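Local coordinates for cytoplasmic export protein 1 (Saccharomyces cerevisiae, PDB 3VWA), which acts in nuclear tRNA export, binding tRNA and possibly passing aminoacylated tRNAs from export receptors at the nuclear pore complex to the translation machinery, at residues A[330-333]-A[338-341]; A[439-444]-A[480-485]; A[57-62]-A[74-79]; A[93-96]-A[101-104]; A[380-385]-A[405-410]. One frame throughout, in Å; residues are numbered along the deposited sequence.

Contact 1 of 5, residues A[330-333]-A[338-341]; sequences DLTS and FPVG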
# COMPACT_ATOMS: atom_id res chain seq x y z
N ASP A 330 -6.30 -0.70 5.65
CA ASP A 330 -5.21 -1.61 6.05
C ASP A 330 -4.20 -1.84 4.95
O ASP A 330 -3.02 -1.59 5.13
CB ASP A 330 -5.74 -2.99 6.53
CG ASP A 330 -4.59 -3.95 6.97
OD1 ASP A 330 -4.78 -5.18 6.92
OD2 ASP A 330 -3.51 -3.49 7.41
N LEU A 331 -4.63 -2.30 3.80
CA LEU A 331 -3.65 -2.73 2.80
C LEU A 331 -2.91 -1.57 2.14
O LEU A 331 -1.76 -1.74 1.73
CB LEU A 331 -4.28 -3.63 1.75
CG LEU A 331 -4.75 -4.99 2.25
CD1 LEU A 331 -5.37 -5.70 1.07
CD2 LEU A 331 -3.60 -5.82 2.85
N THR A 332 -3.59 -0.43 1.98
CA THR A 332 -2.99 0.78 1.37
C THR A 332 -1.90 1.25 2.31
O THR A 332 -0.78 1.50 1.88
CB THR A 332 -3.98 1.97 1.14
OG1 THR A 332 -4.81 2.16 2.27
CG2 THR A 332 -4.89 1.74 -0.10
N SER A 333 -2.21 1.31 3.59
CA SER A 333 -1.23 1.71 4.59
C SER A 333 -0.05 0.74 4.60
O SER A 333 1.09 1.16 4.53
CB SER A 333 -1.84 1.81 5.98
OG SER A 333 -0.81 1.88 6.97
N PHE A 338 -1.56 4.01 -2.86
CA PHE A 338 -2.83 4.68 -2.75
C PHE A 338 -3.30 4.95 -4.15
O PHE A 338 -2.58 5.57 -4.91
CB PHE A 338 -2.60 6.03 -2.03
CG PHE A 338 -2.17 5.86 -0.61
CD1 PHE A 338 -0.81 5.87 -0.28
CD2 PHE A 338 -3.09 5.62 0.37
CE1 PHE A 338 -0.39 5.64 1.01
CE2 PHE A 338 -2.69 5.43 1.68
CZ PHE A 338 -1.33 5.44 2.00
N PRO A 339 -4.49 4.47 -4.52
CA PRO A 339 -4.88 4.61 -5.94
C PRO A 339 -5.37 6.01 -6.27
O PRO A 339 -5.77 6.75 -5.39
CB PRO A 339 -6.05 3.62 -6.08
CG PRO A 339 -6.59 3.52 -4.68
CD PRO A 339 -5.42 3.60 -3.77
N VAL A 340 -5.33 6.36 -7.55
CA VAL A 340 -5.88 7.62 -8.03
C VAL A 340 -7.29 7.76 -7.50
O VAL A 340 -8.11 6.88 -7.67
CB VAL A 340 -5.75 7.77 -9.58
CG1 VAL A 340 -6.67 8.84 -10.15
CG2 VAL A 340 -4.33 8.12 -9.94
N GLY A 341 -7.56 8.86 -6.81
CA GLY A 341 -8.89 9.12 -6.30
C GLY A 341 -9.14 8.60 -4.90
O GLY A 341 -10.24 8.78 -4.37
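The short loop joining helix 321-335 to helix 342-351 is held against the first helix by Thr332, near that helix's end, meeting Phe338 and Pro339 in the loop. Thr332 CB lies 3.7 Å from Phe338 CE2, and the two side chains cross at about a right angle. The methyl turns to the other partner: Thr332 CG2 reaches Pro339 CD at 4.1 Å. This division of labour follows from chi1 of 44°, which tucks OG1 back over the helix, where it bonds to the carbonyl O of Val328. Threonine therefore suits the site, since its hydroxyl is paired inside the helix while CB and CG2 make the closest approaches to the loop. Phe338 also meets the ring of Phe342, with the planes about 50° apart, and touches Pro371, while Thr332 and Pro339 both rest on Ile289 of helix 283-303. A serine in place of Phe338 would probably open a gap beside Thr332 CB and leave Phe342 without its ring partner. The closure thus depends on shape and apolar burial, with the threonine's polarity spent within its own helix.

Contact 2 of 5, residues A[439-444]-A[480-485]; sequences TVIIIS and ALYGLE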
# COMPACT_ATOMS: atom_id res chain seq x y z
N THR A 439 -12.33 16.69 27.52
CA THR A 439 -12.26 18.03 26.95
C THR A 439 -11.20 18.93 27.58
O THR A 439 -10.49 19.65 26.87
CB THR A 439 -13.62 18.78 27.02
OG1 THR A 439 -14.61 18.04 26.29
CG2 THR A 439 -13.50 20.21 26.39
N VAL A 440 -11.09 18.89 28.90
CA VAL A 440 -10.10 19.74 29.57
C VAL A 440 -8.63 19.31 29.27
O VAL A 440 -7.71 20.16 29.19
CB VAL A 440 -10.45 19.98 31.09
CG1 VAL A 440 -10.28 18.73 31.94
CG2 VAL A 440 -9.63 21.11 31.69
N ILE A 441 -8.44 18.01 29.12
CA ILE A 441 -7.17 17.37 28.70
C ILE A 441 -6.85 17.87 27.31
O ILE A 441 -5.78 18.43 27.09
CB ILE A 441 -7.26 15.82 28.75
CG1 ILE A 441 -7.69 15.35 30.14
CG2 ILE A 441 -5.94 15.15 28.42
CD1 ILE A 441 -6.66 15.59 31.23
N ILE A 442 -7.82 17.78 26.39
CA ILE A 442 -7.56 18.19 24.99
C ILE A 442 -7.27 19.68 24.88
O ILE A 442 -6.39 20.11 24.08
CB ILE A 442 -8.73 17.79 24.02
CG1 ILE A 442 -8.90 16.25 23.87
CG2 ILE A 442 -8.54 18.39 22.66
CD1 ILE A 442 -7.57 15.48 23.77
N ILE A 443 -8.03 20.49 25.63
CA ILE A 443 -7.78 21.91 25.62
C ILE A 443 -6.33 22.23 26.15
O ILE A 443 -5.69 23.11 25.61
CB ILE A 443 -8.79 22.69 26.47
CG1 ILE A 443 -10.15 22.65 25.81
CG2 ILE A 443 -8.27 24.13 26.72
CD1 ILE A 443 -11.26 23.12 26.74
N SER A 444 -5.87 21.55 27.20
CA SER A 444 -4.53 21.75 27.71
C SER A 444 -3.52 21.40 26.66
O SER A 444 -2.59 22.17 26.38
CB SER A 444 -4.27 20.85 28.89
OG SER A 444 -5.17 21.16 29.90
N ALA A 480 -8.82 18.72 35.72
CA ALA A 480 -8.33 20.10 35.77
C ALA A 480 -7.01 20.18 36.53
O ALA A 480 -6.02 20.74 36.05
CB ALA A 480 -9.36 21.01 36.41
N LEU A 481 -6.97 19.55 37.70
CA LEU A 481 -5.77 19.61 38.53
C LEU A 481 -4.62 19.03 37.76
O LEU A 481 -3.48 19.48 37.92
CB LEU A 481 -5.98 18.84 39.81
CG LEU A 481 -7.05 19.40 40.72
CD1 LEU A 481 -7.21 18.47 41.93
CD2 LEU A 481 -6.61 20.79 41.15
N TYR A 482 -4.91 18.01 36.95
CA TYR A 482 -3.84 17.38 36.16
C TYR A 482 -3.25 18.35 35.12
O TYR A 482 -2.03 18.52 34.99
CB TYR A 482 -4.39 16.14 35.45
CG TYR A 482 -3.39 15.47 34.51
CD1 TYR A 482 -2.30 14.75 35.03
CD2 TYR A 482 -3.53 15.54 33.11
CE1 TYR A 482 -1.38 14.13 34.20
CE2 TYR A 482 -2.61 14.93 32.25
CZ TYR A 482 -1.53 14.23 32.81
OH TYR A 482 -0.60 13.59 32.02
N GLY A 483 -4.14 18.95 34.35
CA GLY A 483 -3.72 19.89 33.34
C GLY A 483 -3.06 21.09 33.94
O GLY A 483 -2.20 21.70 33.31
N LEU A 484 -3.43 21.46 35.17
CA LEU A 484 -2.74 22.58 35.87
C LEU A 484 -1.35 22.19 36.30
O LEU A 484 -0.41 23.02 36.27
CB LEU A 484 -3.56 23.05 37.07
CG LEU A 484 -4.78 23.93 36.77
CD1 LEU A 484 -5.87 23.83 37.84
CD2 LEU A 484 -4.25 25.35 36.75
N GLU A 485 -1.17 20.92 36.69
CA GLU A 485 0.17 20.46 37.06
C GLU A 485 1.08 20.51 35.83
O GLU A 485 2.18 21.06 35.86
CB GLU A 485 0.12 19.03 37.62
CG GLU A 485 1.47 18.45 38.06
CD GLU A 485 1.35 16.95 38.29
OE1 GLU A 485 0.42 16.51 38.99
OE2 GLU A 485 2.16 16.20 37.75
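Helices 439-444 and 480-485 run almost parallel, 15° apart with axes 9.2 Å from each other, and are closest where Ser444 CA stands 6.0 Å from Gly483 CA. The small residues make this closeness possible. Ser444 OG faces Gly483 CA at 3.9 Å, and a side-chain carbon on Gly483 would collide with that hydroxyl. The serine is held in turn by its own helix: with OG beside the backbone N (chi1 -61°), it donates to Val440 O over 2.8 Å. Ser444 N and Ser444 OG approach this carbonyl from opposite faces of its plane, so two donors grip one oxygen. An alanine here would probably leave Val440 O with the backbone donor alone and open a small gap against Gly483. Two parallel helices side by side, with a third helix touching both, are consistent with the stacked helices of a HEAT-type solenoid; here helix 454-469 is the third, Phe465 touching Ser444 and Leu484, and Leu469 touching Ala480. At one end Val440 CG1 approaches Ala480 N at 4.1 Å, one methyl of the branched valine set against backbone, the alanine CB pointing away from it. Nearer the surface, Ile441 extends CD1 to Tyr482 CD2 at 3.7 Å. The two side chains cross at about a right angle, the CD1 methyl meeting the ring obliquely, and Ile441 and Val440 both touch Ala479 as well.

Contact 3 of 5, residues A[57-62]-A[74-79]; sequences NAVHKS and LETFDS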
# COMPACT_ATOMS: atom_id res chain seq x y z
N ASN A 57 15.91 -12.39 -34.06
CA ASN A 57 14.77 -13.29 -33.87
C ASN A 57 13.91 -12.77 -32.72
O ASN A 57 12.67 -12.68 -32.86
CB ASN A 57 15.24 -14.73 -33.66
CG ASN A 57 14.08 -15.72 -33.56
OD1 ASN A 57 13.25 -15.80 -34.46
ND2 ASN A 57 14.01 -16.45 -32.46
N ALA A 58 14.55 -12.37 -31.60
CA ALA A 58 13.81 -11.81 -30.46
C ALA A 58 12.99 -10.61 -30.86
O ALA A 58 11.82 -10.56 -30.52
CB ALA A 58 14.72 -11.42 -29.29
N VAL A 59 13.59 -9.63 -31.53
CA VAL A 59 12.80 -8.54 -32.09
C VAL A 59 11.59 -9.01 -32.89
O VAL A 59 10.48 -8.51 -32.70
CB VAL A 59 13.65 -7.61 -32.97
CG1 VAL A 59 12.75 -6.65 -33.78
CG2 VAL A 59 14.62 -6.82 -32.10
N HIS A 60 11.80 -9.97 -33.78
CA HIS A 60 10.75 -10.41 -34.71
C HIS A 60 9.62 -11.09 -33.97
O HIS A 60 8.43 -10.80 -34.14
CB HIS A 60 11.37 -11.31 -35.79
CG HIS A 60 10.37 -11.91 -36.74
ND1 HIS A 60 10.16 -13.24 -36.82
CD2 HIS A 60 9.47 -11.32 -37.63
CE1 HIS A 60 9.19 -13.49 -37.72
NE2 HIS A 60 8.77 -12.31 -38.21
N LYS A 61 9.98 -12.01 -33.08
CA LYS A 61 8.96 -12.68 -32.28
C LYS A 61 8.19 -11.72 -31.36
O LYS A 61 6.99 -11.78 -31.24
CB LYS A 61 9.57 -13.85 -31.52
CG LYS A 61 10.11 -14.92 -32.45
CD LYS A 61 9.05 -15.35 -33.47
CE LYS A 61 9.45 -16.56 -34.31
NZ LYS A 61 10.19 -16.15 -35.54
N SER A 62 8.88 -10.78 -30.75
CA SER A 62 8.22 -9.70 -30.02
C SER A 62 7.14 -9.03 -30.88
O SER A 62 6.02 -8.86 -30.42
CB SER A 62 9.23 -8.67 -29.61
OG SER A 62 10.12 -9.28 -28.72
N LEU A 74 5.21 -3.06 -26.93
CA LEU A 74 4.59 -1.83 -27.46
C LEU A 74 5.18 -1.49 -28.81
O LEU A 74 4.44 -1.22 -29.76
CB LEU A 74 4.71 -0.66 -26.48
CG LEU A 74 3.67 -0.37 -25.38
CD1 LEU A 74 2.59 -1.43 -25.20
CD2 LEU A 74 4.41 -0.17 -24.07
N GLU A 75 6.50 -1.54 -28.91
CA GLU A 75 7.15 -1.23 -30.17
C GLU A 75 8.55 -1.82 -30.23
O GLU A 75 9.16 -2.00 -29.19
CB GLU A 75 7.23 0.30 -30.32
CG GLU A 75 7.24 0.76 -31.78
CD GLU A 75 7.35 2.27 -31.95
OE1 GLU A 75 7.59 2.68 -33.10
OE2 GLU A 75 7.23 3.02 -30.95
N THR A 76 9.07 -2.10 -31.43
CA THR A 76 10.46 -2.53 -31.64
C THR A 76 11.25 -1.61 -32.59
O THR A 76 10.64 -0.93 -33.46
CB THR A 76 10.55 -3.98 -32.12
OG1 THR A 76 10.02 -4.09 -33.45
CG2 THR A 76 9.80 -4.91 -31.19
N PHE A 77 12.59 -1.61 -32.41
CA PHE A 77 13.56 -0.84 -33.24
C PHE A 77 14.80 -1.70 -33.50
O PHE A 77 15.36 -2.23 -32.55
CB PHE A 77 14.03 0.40 -32.50
CG PHE A 77 12.92 1.26 -32.03
CD1 PHE A 77 12.41 2.28 -32.85
CD2 PHE A 77 12.32 1.02 -30.80
CE1 PHE A 77 11.34 3.05 -32.41
CE2 PHE A 77 11.25 1.77 -30.36
CZ PHE A 77 10.77 2.79 -31.16
N ASP A 78 15.21 -1.85 -34.76
CA ASP A 78 16.39 -2.68 -35.09
C ASP A 78 17.28 -2.12 -36.21
O ASP A 78 18.24 -2.78 -36.65
CB ASP A 78 15.97 -4.14 -35.41
CG ASP A 78 14.92 -4.21 -36.50
OD1 ASP A 78 14.82 -3.25 -37.28
OD2 ASP A 78 14.18 -5.22 -36.54
N SER A 79 16.97 -0.92 -36.68
CA SER A 79 17.79 -0.26 -37.72
C SER A 79 19.23 -0.00 -37.29
O SER A 79 20.17 -0.23 -38.04
CB SER A 79 17.14 1.06 -38.09
OG SER A 79 15.91 0.75 -38.70
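In the N-terminal lobe of the kinase-like domain, helix 52-64 packs on the antiparallel sheet through Val59 and Ser62, the valine facing Thr76 and Asp78; by position in the chain, the helix is consistent with the αC helix of protein kinases and strand 73-77 with the strand that follows it. The touching branch of Val59 is CG1, placed anti to the backbone N by chi1 of 168°. It lies 3.8 Å from Thr76 OG1, while Thr76 CG2 turns to the next turn of the helix and meets Ser62 CB at 4.1 Å. Beta-branched residues suit both sides: Val59 offers one methyl close to its backbone, while Thr76 uses CB, OG1 and CG2. Past Thr76, Asp78 comes near the same valine methyl, and the backbone O of Asp78 is bonded by Arg47. Where strand 73-77 pairs with strand 85-89, Leu74 and Glu75 both face Val87 in a classic beta bulge, a local irregularity just ahead of the contact. Ser62 can sit in the buried interface, where it also touches Ile86 and Leu149, because its hydroxyl is paired within the helix: Ser62 OG donates to Ala58 O at 2.8 Å from above the carbonyl plane, with Ser62 N coming from the opposite face. The tightest approach is that of Val59 CG1 to Asp78 OD2, 3.4 Å, where a methyl rests against a carboxylate oxygen.

Contact 4 of 5, residues A[93-96]-A[101-104]; sequences PFPW and SLSQ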
# COMPACT_ATOMS: atom_id res chain seq x y z
N PRO A 93 11.89 -6.99 -13.00
CA PRO A 93 12.45 -8.34 -13.02
C PRO A 93 12.25 -9.06 -11.67
O PRO A 93 12.31 -8.44 -10.65
CB PRO A 93 13.93 -8.11 -13.31
CG PRO A 93 14.20 -6.71 -12.85
CD PRO A 93 12.91 -5.93 -12.92
N PHE A 94 11.94 -10.33 -11.71
CA PHE A 94 11.70 -11.08 -10.53
C PHE A 94 12.82 -10.87 -9.51
O PHE A 94 13.99 -10.97 -9.86
CB PHE A 94 11.56 -12.54 -10.91
CG PHE A 94 11.06 -13.39 -9.81
CD1 PHE A 94 9.73 -13.70 -9.72
CD2 PHE A 94 11.95 -13.90 -8.86
CE1 PHE A 94 9.27 -14.51 -8.69
CE2 PHE A 94 11.50 -14.71 -7.87
CZ PHE A 94 10.15 -15.00 -7.77
N PRO A 95 12.47 -10.53 -8.27
CA PRO A 95 13.47 -10.26 -7.20
C PRO A 95 13.99 -11.55 -6.60
O PRO A 95 13.52 -12.02 -5.55
CB PRO A 95 12.70 -9.42 -6.18
CG PRO A 95 11.27 -9.76 -6.41
CD PRO A 95 11.12 -10.13 -7.86
N TRP A 96 14.94 -12.14 -7.30
CA TRP A 96 15.55 -13.40 -6.80
C TRP A 96 16.24 -13.17 -5.50
O TRP A 96 16.18 -14.01 -4.63
CB TRP A 96 16.49 -14.00 -7.83
CG TRP A 96 15.75 -14.52 -9.03
CD1 TRP A 96 15.62 -13.91 -10.27
CD2 TRP A 96 15.01 -15.79 -9.14
NE1 TRP A 96 14.87 -14.70 -11.13
CE2 TRP A 96 14.46 -15.83 -10.51
CE3 TRP A 96 14.74 -16.86 -8.28
CZ2 TRP A 96 13.70 -16.89 -10.96
CZ3 TRP A 96 13.96 -17.91 -8.74
CH2 TRP A 96 13.46 -17.93 -10.05
N SER A 101 12.14 -14.18 1.15
CA SER A 101 10.89 -13.64 1.62
C SER A 101 9.71 -14.26 0.95
O SER A 101 8.82 -14.70 1.65
CB SER A 101 10.82 -12.14 1.46
OG SER A 101 11.54 -11.56 2.52
N LEU A 102 9.68 -14.27 -0.39
CA LEU A 102 8.45 -14.63 -1.14
C LEU A 102 8.12 -16.09 -0.95
O LEU A 102 6.97 -16.45 -0.96
CB LEU A 102 8.62 -14.40 -2.64
CG LEU A 102 8.91 -12.98 -3.10
CD1 LEU A 102 9.26 -13.12 -4.56
CD2 LEU A 102 7.69 -12.08 -2.88
N SER A 103 9.16 -16.91 -0.76
CA SER A 103 9.09 -18.36 -0.45
C SER A 103 8.27 -18.62 0.78
O SER A 103 7.72 -19.69 0.94
CB SER A 103 10.50 -18.85 -0.10
OG SER A 103 11.13 -19.39 -1.21
N GLN A 104 8.22 -17.65 1.69
CA GLN A 104 7.41 -17.75 2.90
C GLN A 104 5.91 -17.87 2.65
O GLN A 104 5.19 -18.45 3.45
CB GLN A 104 7.74 -16.59 3.84
CG GLN A 104 9.15 -16.71 4.42
CD GLN A 104 9.42 -15.84 5.64
OE1 GLN A 104 8.62 -14.99 6.02
NE2 GLN A 104 10.59 -16.02 6.25
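Gln104 N donates to Ser101 O at 3.0 Å, closing a turn around Leu102, the residue that reaches across to Phe94 and Pro95. The touching branch is CD1: Leu102 CD1 lies 3.8 Å from Phe94 CZ, the far end of the ring, which it meets obliquely, the two side chains coming from opposite directions. The same methyl stands 4.3 Å from Pro95 CG, so one leucine arm settles where an aromatic ring and a proline ring converge. Leucine suits the place because its apolar branch lets a single methyl reach both Phe94 and Pro95.

Pro95 is the centre of an inverse gamma turn, in which Trp96 N bonds only weakly to Phe94 O. The turn folds the indole of Trp96 onto its neighbour: Phe94 CD2 sits 3.5 Å above the indole plane, over its centre. Trp96 NE1 is taken by Lys133 O, which limits the indole's freedom to turn, and Phe94 meets Trp144 edge-to-face. Phe94 and Trp96 both touch Leu198, which ties the cluster to helix 186-198, and Pro95 joins it to strand 136-138 through Ile138.

Following strand 85-89 of the larger sheet and the short strand 92-93, and running into a short helix before helix 106-122, this segment is consistent with the end of the hinge linking the two lobes of a protein-kinase fold, with helix 99-102 in the place of αD.

Contact 5 of 5, residues A[380-385]-A[405-410]; sequences RIYPHF and PCIVSC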
# COMPACT_ATOMS: atom_id res chain seq x y z
N ARG A 380 -11.48 19.36 2.97
CA ARG A 380 -12.53 18.40 2.65
C ARG A 380 -12.88 17.43 3.79
O ARG A 380 -13.95 16.85 3.77
CB ARG A 380 -12.12 17.59 1.41
CG ARG A 380 -11.37 18.38 0.33
CD ARG A 380 -10.94 17.49 -0.85
NE ARG A 380 -12.11 16.89 -1.54
CZ ARG A 380 -12.09 15.82 -2.34
NH1 ARG A 380 -10.95 15.17 -2.63
NH2 ARG A 380 -13.24 15.39 -2.85
N ILE A 381 -12.00 17.26 4.78
CA ILE A 381 -12.18 16.22 5.78
C ILE A 381 -12.66 16.76 7.12
O ILE A 381 -13.62 16.25 7.68
CB ILE A 381 -10.92 15.35 5.98
CG1 ILE A 381 -10.48 14.76 4.63
CG2 ILE A 381 -11.13 14.30 7.09
CD1 ILE A 381 -11.47 13.83 3.98
N TYR A 382 -12.00 17.82 7.60
CA TYR A 382 -12.28 18.36 8.92
C TYR A 382 -13.73 18.75 9.13
O TYR A 382 -14.30 18.41 10.15
CB TYR A 382 -11.37 19.58 9.21
CG TYR A 382 -11.58 20.18 10.57
CD1 TYR A 382 -11.13 19.50 11.68
CD2 TYR A 382 -12.24 21.41 10.76
CE1 TYR A 382 -11.30 20.00 12.95
CE2 TYR A 382 -12.41 21.92 12.05
CZ TYR A 382 -11.91 21.18 13.14
OH TYR A 382 -11.97 21.54 14.46
N PRO A 383 -14.33 19.50 8.19
CA PRO A 383 -15.68 19.98 8.45
C PRO A 383 -16.65 18.82 8.74
O PRO A 383 -17.61 19.02 9.46
CB PRO A 383 -16.06 20.69 7.13
CG PRO A 383 -14.72 21.13 6.60
CD PRO A 383 -13.85 19.95 6.88
N HIS A 384 -16.42 17.64 8.21
CA HIS A 384 -17.30 16.49 8.54
C HIS A 384 -16.78 15.81 9.75
O HIS A 384 -17.54 15.37 10.65
CB HIS A 384 -17.35 15.50 7.36
CG HIS A 384 -17.78 16.14 6.07
ND1 HIS A 384 -16.97 16.25 4.99
CD2 HIS A 384 -18.99 16.72 5.71
CE1 HIS A 384 -17.63 16.87 4.00
NE2 HIS A 384 -18.86 17.16 4.44
N PHE A 385 -15.46 15.71 9.81
CA PHE A 385 -14.84 15.12 10.96
C PHE A 385 -15.39 15.71 12.27
O PHE A 385 -15.78 14.99 13.21
CB PHE A 385 -13.35 15.32 10.85
CG PHE A 385 -12.63 15.19 12.15
CD1 PHE A 385 -12.25 13.93 12.64
CD2 PHE A 385 -12.33 16.34 12.90
CE1 PHE A 385 -11.57 13.82 13.85
CE2 PHE A 385 -11.63 16.22 14.09
CZ PHE A 385 -11.28 14.96 14.56
N PRO A 405 -6.25 16.21 18.60
CA PRO A 405 -4.84 16.53 18.59
C PRO A 405 -4.06 16.01 17.36
O PRO A 405 -3.06 16.59 16.99
CB PRO A 405 -4.32 15.84 19.84
CG PRO A 405 -5.48 15.96 20.77
CD PRO A 405 -6.65 15.58 19.87
N CYS A 406 -4.49 14.91 16.77
CA CYS A 406 -3.74 14.34 15.63
C CYS A 406 -4.01 15.11 14.34
O CYS A 406 -3.24 15.05 13.38
CB CYS A 406 -4.18 12.89 15.41
SG CYS A 406 -4.35 11.85 16.89
N ILE A 407 -5.10 15.83 14.24
CA ILE A 407 -5.26 16.50 12.95
C ILE A 407 -5.08 18.00 13.01
O ILE A 407 -5.08 18.70 12.00
CB ILE A 407 -6.54 16.04 12.15
CG1 ILE A 407 -7.75 16.89 12.42
CG2 ILE A 407 -6.80 14.51 12.29
CD1 ILE A 407 -8.12 17.00 13.87
N VAL A 408 -4.87 18.47 14.21
CA VAL A 408 -4.82 19.89 14.44
C VAL A 408 -3.72 20.60 13.62
O VAL A 408 -3.85 21.78 13.26
CB VAL A 408 -4.72 20.06 15.95
CG1 VAL A 408 -3.34 20.45 16.38
CG2 VAL A 408 -5.81 20.97 16.47
N SER A 409 -2.67 19.89 13.25
CA SER A 409 -1.59 20.59 12.46
C SER A 409 -1.95 20.78 11.00
O SER A 409 -1.29 21.53 10.27
CB SER A 409 -0.22 19.95 12.64
OG SER A 409 -0.10 18.73 12.00
N CYS A 410 -3.02 20.13 10.57
CA CYS A 410 -3.59 20.43 9.28
C CYS A 410 -4.42 21.71 9.19
O CYS A 410 -4.66 22.15 8.08
CB CYS A 410 -4.48 19.26 8.82
SG CYS A 410 -3.60 17.70 8.65
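Ile407 carries this contact, meeting Phe385 with CD1 and Tyr382 with CG1. Ile407 CD1 is 3.6 Å from Phe385 CE2, the isoleucine and phenylalanine arriving from opposite directions and meeting obliquely. Ile407 CG1 approaches the Tyr382 ring obliquely too, 4.3 Å from Tyr382 CD1. Tyr382 and Phe385 are three positions apart, so they leave the helix on the same face, and a branched apolar residue can touch both with different atoms. Ile407 has chi1 of 92°, well off a staggered position, in a segment whose helix is already weakly bonded.

The rings are in turn positioned by the irregular helix beneath. Tyr382 O sits in plane at the edge of the Phe385 ring, while Phe385 N keeps its bond to Ile381 O at 2.9 Å. The helix is kinked at Pro383, which lacks an N-H, and at His384, whose N has no bond to the turn before.

Further out, Leu365 of helix 355-368 touches both Phe385 and Ile407, and Tyr382 touches Gln415 and Leu420 of helix 413-427. Apart from Arg380, the contact lies in the first HEAT repeat, 381-419; it joins helix 374-387 to helix 394-407, and helices 355-368 and 413-427 also touch the pair.

The five contacts follow the elongated chain from its kinase-like domain into the HEAT-type helical part. Contacts 3 and 4 belong to the kinase-like domain, their centres about 29 Å apart. Contact 1 lies within about 5 Å of the chain's centre, its own centre about 23 Å from that of contact 4 and about 19 Å from that of contact 5. Contacts 5 and 2 follow one another in the helical stack and touch directly: Ile442 CD1 packs 3.7 Å from Pro405 CG. Contacts 2 and 3 lie on opposite sides of the chain's centre, about 71 Å apart between centres, which conveys how extended this molecule is.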